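Cellulose biosynthesis protein BcsG (Salmonella typhimurium LT2, PDB 5OLT) is required for cellulose biosynthesis, this extramembrane domain being a zinc-binding member of the alkaline phosphatase family. Local coordinates at residues Arg44-Phe48 against Ala112-Gln116; Arg257-Val261 against Leu333-Asp337. The contacts are given in a common frame with arbitrary orientation. Where two conformers were deposited one is given. Residues are numbered along the deposited sequence.

Contact 1 (Arg44-Phe48 against Ala112-Gln116); sequences RKTTF and ASCGQ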
loop_
_atom_site.group_PDB
_atom_site.type_symbol
_atom_site.label_atom_id
_atom_site.label_comp_id
_atom_site.label_asym_id
_atom_site.label_seq_id
_atom_site.Cartn_x
_atom_site.Cartn_y
_atom_site.Cartn_z
ATOM N N ARG A 44 5.890 -3.411 -17.083
ATOM C CA ARG A 44 5.673 -4.368 -15.987
ATOM C C ARG A 44 4.203 -4.496 -15.681
ATOM O O ARG A 44 3.475 -3.511 -15.618
ATOM C CB ARG A 44 6.385 -3.896 -14.702
ATOM C CG ARG A 44 7.865 -3.706 -14.873
ATOM C CD ARG A 44 8.517 -3.214 -13.586
ATOM N NE ARG A 44 8.761 -4.328 -12.673
ATOM C CZ ARG A 44 9.378 -4.197 -11.497
ATOM N NH1 ARG A 44 9.678 -2.997 -11.011
ATOM N NH2 ARG A 44 9.610 -5.272 -10.756
ATOM N N LYS A 45 3.769 -5.743 -15.482
ATOM C CA LYS A 45 2.391 -5.996 -15.081
ATOM C C LYS A 45 2.347 -7.338 -14.391
ATOM O O LYS A 45 3.178 -8.215 -14.647
ATOM C CB LYS A 45 1.421 -5.924 -16.273
ATOM C CG LYS A 45 1.515 -7.076 -17.241
ATOM C CD LYS A 45 0.363 -7.033 -18.244
ATOM C CE LYS A 45 0.295 -8.344 -19.033
ATOM N NZ LYS A 45 -0.938 -8.489 -19.862
ATOM N N THR A 46 1.378 -7.445 -13.504
ATOM C CA THR A 46 0.983 -8.730 -12.950
ATOM C C THR A 46 0.057 -9.382 -13.950
ATOM O O THR A 46 -0.904 -8.803 -14.407
ATOM C CB THR A 46 0.214 -8.512 -11.657
ATOM O OG1 THR A 46 0.994 -7.663 -10.832
ATOM C CG2 THR A 46 -0.046 -9.831 -10.968
ATOM N N THR A 47 0.317 -10.621 -14.277
ATOM C CA THR A 47 -0.687 -11.296 -15.128
ATOM C C THR A 47 -1.645 -12.116 -14.276
ATOM O O THR A 47 -1.216 -13.027 -13.566
ATOM C CB THR A 47 -0.038 -12.149 -16.212
ATOM O OG1 THR A 47 0.732 -11.275 -17.045
ATOM C CG2 THR A 47 -1.090 -12.816 -17.075
ATOM N N PHE A 48 -2.912 -11.712 -14.300
ATOM C CA PHE A 48 -4.002 -12.511 -13.719
ATOM C C PHE A 48 -4.429 -13.634 -14.661
ATOM O O PHE A 48 -4.325 -13.492 -15.886
ATOM C CB PHE A 48 -5.171 -11.616 -13.328
ATOM C CG PHE A 48 -4.931 -10.865 -12.053
ATOM C CD1 PHE A 48 -4.129 -9.712 -12.041
ATOM C CD2 PHE A 48 -5.477 -11.327 -10.851
ATOM C CE1 PHE A 48 -3.885 -9.057 -10.855
ATOM C CE2 PHE A 48 -5.214 -10.683 -9.657
ATOM C CZ PHE A 48 -4.433 -9.519 -9.653
ATOM N N ALA A 112 -2.235 -1.031 -8.743
ATOM C CA ALA A 112 -1.079 -1.830 -8.337
ATOM C C ALA A 112 -0.630 -2.907 -9.349
ATOM O O ALA A 112 0.479 -3.423 -9.198
ATOM C CB ALA A 112 -1.358 -2.533 -7.007
ATOM N N SER A 113 -1.511 -3.281 -10.311
ATOM C CA SER A 113 -1.183 -4.414 -11.177
ATOM C C SER A 113 -0.303 -4.058 -12.367
ATOM O O SER A 113 0.095 -4.965 -13.090
ATOM C CB SER A 113 -2.459 -5.111 -11.627
ATOM O OG SER A 113 -3.183 -5.610 -10.478
ATOM N N CYS A 114 0.073 -2.785 -12.518
ATOM C CA CYS A 114 1.093 -2.418 -13.497
ATOM C C CYS A 114 2.199 -1.654 -12.803
ATOM O O CYS A 114 2.022 -1.198 -11.677
ATOM C CB CYS A 114 0.514 -1.502 -14.568
ATOM S SG CYS A 114 -0.643 -2.372 -15.639
ATOM N N GLY A 115 3.342 -1.512 -13.474
ATOM C CA GLY A 115 4.463 -0.793 -12.922
ATOM C C GLY A 115 4.167 0.684 -12.638
ATOM O O GLY A 115 3.104 1.238 -12.969
ATOM N N GLN A 116 5.104 1.296 -11.953
ATOM C CA GLN A 116 4.899 2.634 -11.407
ATOM C C GLN A 116 4.856 3.719 -12.498
ATOM O O GLN A 116 5.843 3.866 -13.226
ATOM C CB GLN A 116 6.072 2.925 -10.475
ATOM C CG GLN A 116 5.922 4.281 -9.791
ATOM C CD GLN A 116 6.862 4.483 -8.626
ATOM O OE1 GLN A 116 7.113 3.555 -7.865
ATOM N NE2 GLN A 116 7.340 5.686 -8.444
#
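Two loops run antiparallel and join in a single beta bridge. Lys45 and Cys114 form its non-hydrogen-bonded pair, with CA atoms 4.1 Å apart. On one side of this pair Thr46 N donates to Ser113 O (2.8 Å), on the other Gly115 N donates to Arg44 O (2.9 Å); CA-H...O contacts from Lys45 CA to Ser113 O (3.2 Å) and from Cys114 CA to Arg44 O (3.4 Å) accompany them at this short CA-CA distance. A CB on Gly115 would crowd Arg44 CB, so the smallest residue suits this place. Thr46 and Ser113 are buried, and short hydroxyl side chains suit them: OG1 and OG both hydrogen-bond to Ser322 OG. Phe48 turns its ring edge to Ser113, CE1 lying 3.5 Å from OG. Arg44 leads away to a salt bridge with Glu41, near the end of helix 27-42. Cys114 is disulfide-bonded to Cys130, just ahead of helix 132-138, whose Leu132 and Asn135 touch Phe48 and Ser113, while Leu319 and Val326 of helix 318-328 pack against Thr46.

Contact 2 (Arg257-Val261 against Leu333-Asp337); sequences RKVMV and LFTED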
loop_
_atom_site.group_PDB
_atom_site.type_symbol
_atom_site.label_atom_id
_atom_site.label_comp_id
_atom_site.label_asym_id
_atom_site.label_seq_id
_atom_site.Cartn_x
_atom_site.Cartn_y
_atom_site.Cartn_z
ATOM N N ARG A 257 -13.122 -17.532 8.844
ATOM C CA ARG A 257 -13.196 -17.135 7.441
ATOM C C ARG A 257 -11.810 -17.091 6.791
ATOM O O ARG A 257 -10.798 -16.781 7.428
ATOM C CB ARG A 257 -13.878 -15.776 7.305
ATOM C CG ARG A 257 -15.330 -15.738 7.796
ATOM C CD ARG A 257 -15.962 -14.412 7.430
ATOM N NE ARG A 257 -16.068 -14.215 5.987
ATOM C CZ ARG A 257 -16.916 -14.852 5.170
ATOM N NH1 ARG A 257 -17.767 -15.757 5.627
ATOM N NH2 ARG A 257 -16.927 -14.569 3.878
ATOM N N LYS A 258 -11.786 -17.406 5.492
ATOM C CA LYS A 258 -10.558 -17.283 4.695
ATOM C C LYS A 258 -10.451 -15.828 4.227
ATOM O O LYS A 258 -11.283 -15.346 3.458
ATOM C CB LYS A 258 -10.610 -18.226 3.495
ATOM C CG LYS A 258 -10.581 -19.699 3.912
ATOM C CD LYS A 258 -10.836 -20.609 2.731
ATOM C CE LYS A 258 -10.749 -22.094 3.125
ATOM N NZ LYS A 258 -11.782 -22.542 4.125
ATOM N N VAL A 259 -9.423 -15.133 4.726
ATOM C CA VAL A 259 -9.245 -13.713 4.450
ATOM C C VAL A 259 -7.781 -13.424 4.219
ATOM O O VAL A 259 -6.920 -13.883 4.955
ATOM C CB VAL A 259 -9.788 -12.808 5.577
ATOM C CG1 VAL A 259 -9.708 -11.315 5.167
ATOM C CG2 VAL A 259 -11.237 -13.124 5.940
ATOM N N MET A 260 -7.518 -12.619 3.192
ATOM C CA MET A 260 -6.196 -12.051 2.971
ATOM C C MET A 260 -6.283 -10.584 3.328
ATOM O O MET A 260 -7.030 -9.861 2.687
ATOM C CB MET A 260 -5.776 -12.227 1.511
ATOM C CG MET A 260 -4.409 -11.628 1.191
ATOM S SD MET A 260 -4.020 -11.909 -0.536
ATOM C CE MET A 260 -2.405 -11.168 -0.664
ATOM N N VAL A 261 -5.540 -10.163 4.345
ATOM C CA VAL A 261 -5.531 -8.751 4.793
ATOM C C VAL A 261 -4.215 -8.125 4.378
ATOM O O VAL A 261 -3.148 -8.675 4.629
ATOM C CB VAL A 261 -5.724 -8.623 6.312
ATOM C CG1 VAL A 261 -5.622 -7.151 6.718
ATOM C CG2 VAL A 261 -7.091 -9.196 6.699
ATOM N N LEU A 333 -3.915 -21.652 -1.573
ATOM C CA LEU A 333 -2.997 -21.629 -0.446
ATOM C C LEU A 333 -3.752 -21.807 0.886
ATOM O O LEU A 333 -3.144 -22.265 1.858
ATOM C CB LEU A 333 -2.034 -20.435 -0.477
ATOM C CG LEU A 333 -2.565 -19.037 -0.365
ATOM C CD1 LEU A 333 -2.970 -18.738 1.051
ATOM C CD2 LEU A 333 -1.497 -18.023 -0.765
ATOM N N PHE A 334 -5.047 -21.463 0.937
ATOM C CA PHE A 334 -5.830 -21.589 2.168
ATOM C C PHE A 334 -6.161 -23.024 2.555
ATOM O O PHE A 334 -6.495 -23.274 3.697
ATOM C CB PHE A 334 -7.154 -20.814 2.099
ATOM C CG PHE A 334 -6.996 -19.323 2.034
ATOM C CD1 PHE A 334 -6.845 -18.595 3.219
ATOM C CD2 PHE A 334 -7.005 -18.631 0.796
ATOM C CE1 PHE A 334 -6.717 -17.207 3.183
ATOM C CE2 PHE A 334 -6.871 -17.232 0.758
ATOM C CZ PHE A 334 -6.716 -16.525 1.965
ATOM N N THR A 335 -6.075 -23.948 1.599
ATOM C CA THR A 335 -6.455 -25.317 1.886
ATOM C C THR A 335 -5.304 -26.302 1.744
ATOM O O THR A 335 -5.507 -27.517 1.937
ATOM C CB THR A 335 -7.654 -25.740 1.011
ATOM O OG1 THR A 335 -7.315 -25.496 -0.350
ATOM C CG2 THR A 335 -8.899 -24.948 1.378
ATOM N N GLU A 336 -4.101 -25.811 1.446
ATOM C CA GLU A 336 -2.909 -26.672 1.356
ATOM C C GLU A 336 -2.540 -27.229 2.727
ATOM O O GLU A 336 -2.532 -26.492 3.716
ATOM C CB GLU A 336 -1.701 -25.888 0.806
ATOM C CG GLU A 336 -1.719 -25.631 -0.710
ATOM C CD GLU A 336 -1.739 -26.897 -1.559
ATOM O OE1 GLU A 336 -1.217 -27.946 -1.135
ATOM O OE2 GLU A 336 -2.282 -26.865 -2.673
ATOM N N ASP A 337 -2.200 -28.518 2.792
ATOM C CA ASP A 337 -1.736 -29.087 4.061
ATOM C C ASP A 337 -0.422 -28.454 4.519
ATOM O O ASP A 337 -0.153 -28.365 5.711
ATOM C CB ASP A 337 -1.485 -30.603 3.910
ATOM C CG ASP A 337 -2.738 -31.403 3.504
ATOM O OD1 ASP A 337 -3.876 -31.054 3.904
ATOM O OD2 ASP A 337 -2.573 -32.425 2.791
#
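Leu333 lies in the loop between helices 318-328 and 341-345 and makes no contact with 257-261; the meeting begins at Phe334. This phenylalanine points toward the other segment, and its CA lies 6.9 Å from Lys258 CA, a distance that a large flat side chain can bridge. Its ring takes Lys258 on one face in a CH-pi contact: Lys258 CB sits 4.0 Å from the ring centroid, 21° off the ring normal. Farther out, Lys258 CD touches Phe334 CB at 3.7 Å. A lysine fits such a site because its aliphatic part can cover an aromatic ring while the amino group extends beyond it.

The tip of the ring reaches the start of strand 259-265, where Phe334 CE1 is 3.7 Å from Val259 N and Phe334 CZ is 4.4 Å from Met260 CB. That strand lies within the mixed sheet of the alkaline phosphatase-like alpha/beta fold, between parallel strand 60-66 and antiparallel strand 291-299, with helices packed on both faces. Val259 points away from the loop and meets Trp198 of helix 191-203; Met260 extends its long, flexible side chain over Leu324, Val325 and Ala328 of helix 318-328. Phe59 and Met301 also pack against Phe334, enclosing an apolar ring at this end of the sheet.

Thr335 comes next, its methyl CG2 3.8 Å from Lys258 CE. From Glu336 onward the chain turns away from 257-261 toward the surface.

How the contacts relate
The centres of contact 1 and contact 2 lie 23 Å apart and their nearest atoms about 9 Å, so the two do not touch. Helix 318-328 relates them: Leu319, Ser322 and Val326 meet contact 1, whereas Leu324, Val325 and Ala328 meet contact 2. Neither contact contains a ligand of the zinc ion, which is held by Cys67, Ser102, Glu266 and His267, yet each adjoins an element with a metal ligand at, or just past, its other end. Segment 112-116 follows helix 102-110, whose first residue is Ser102; segment 257-261 enters strand 259-265, immediately followed by Glu266 and His267. Both contacts thus lie at the ends of these elements remote from their metal ligands.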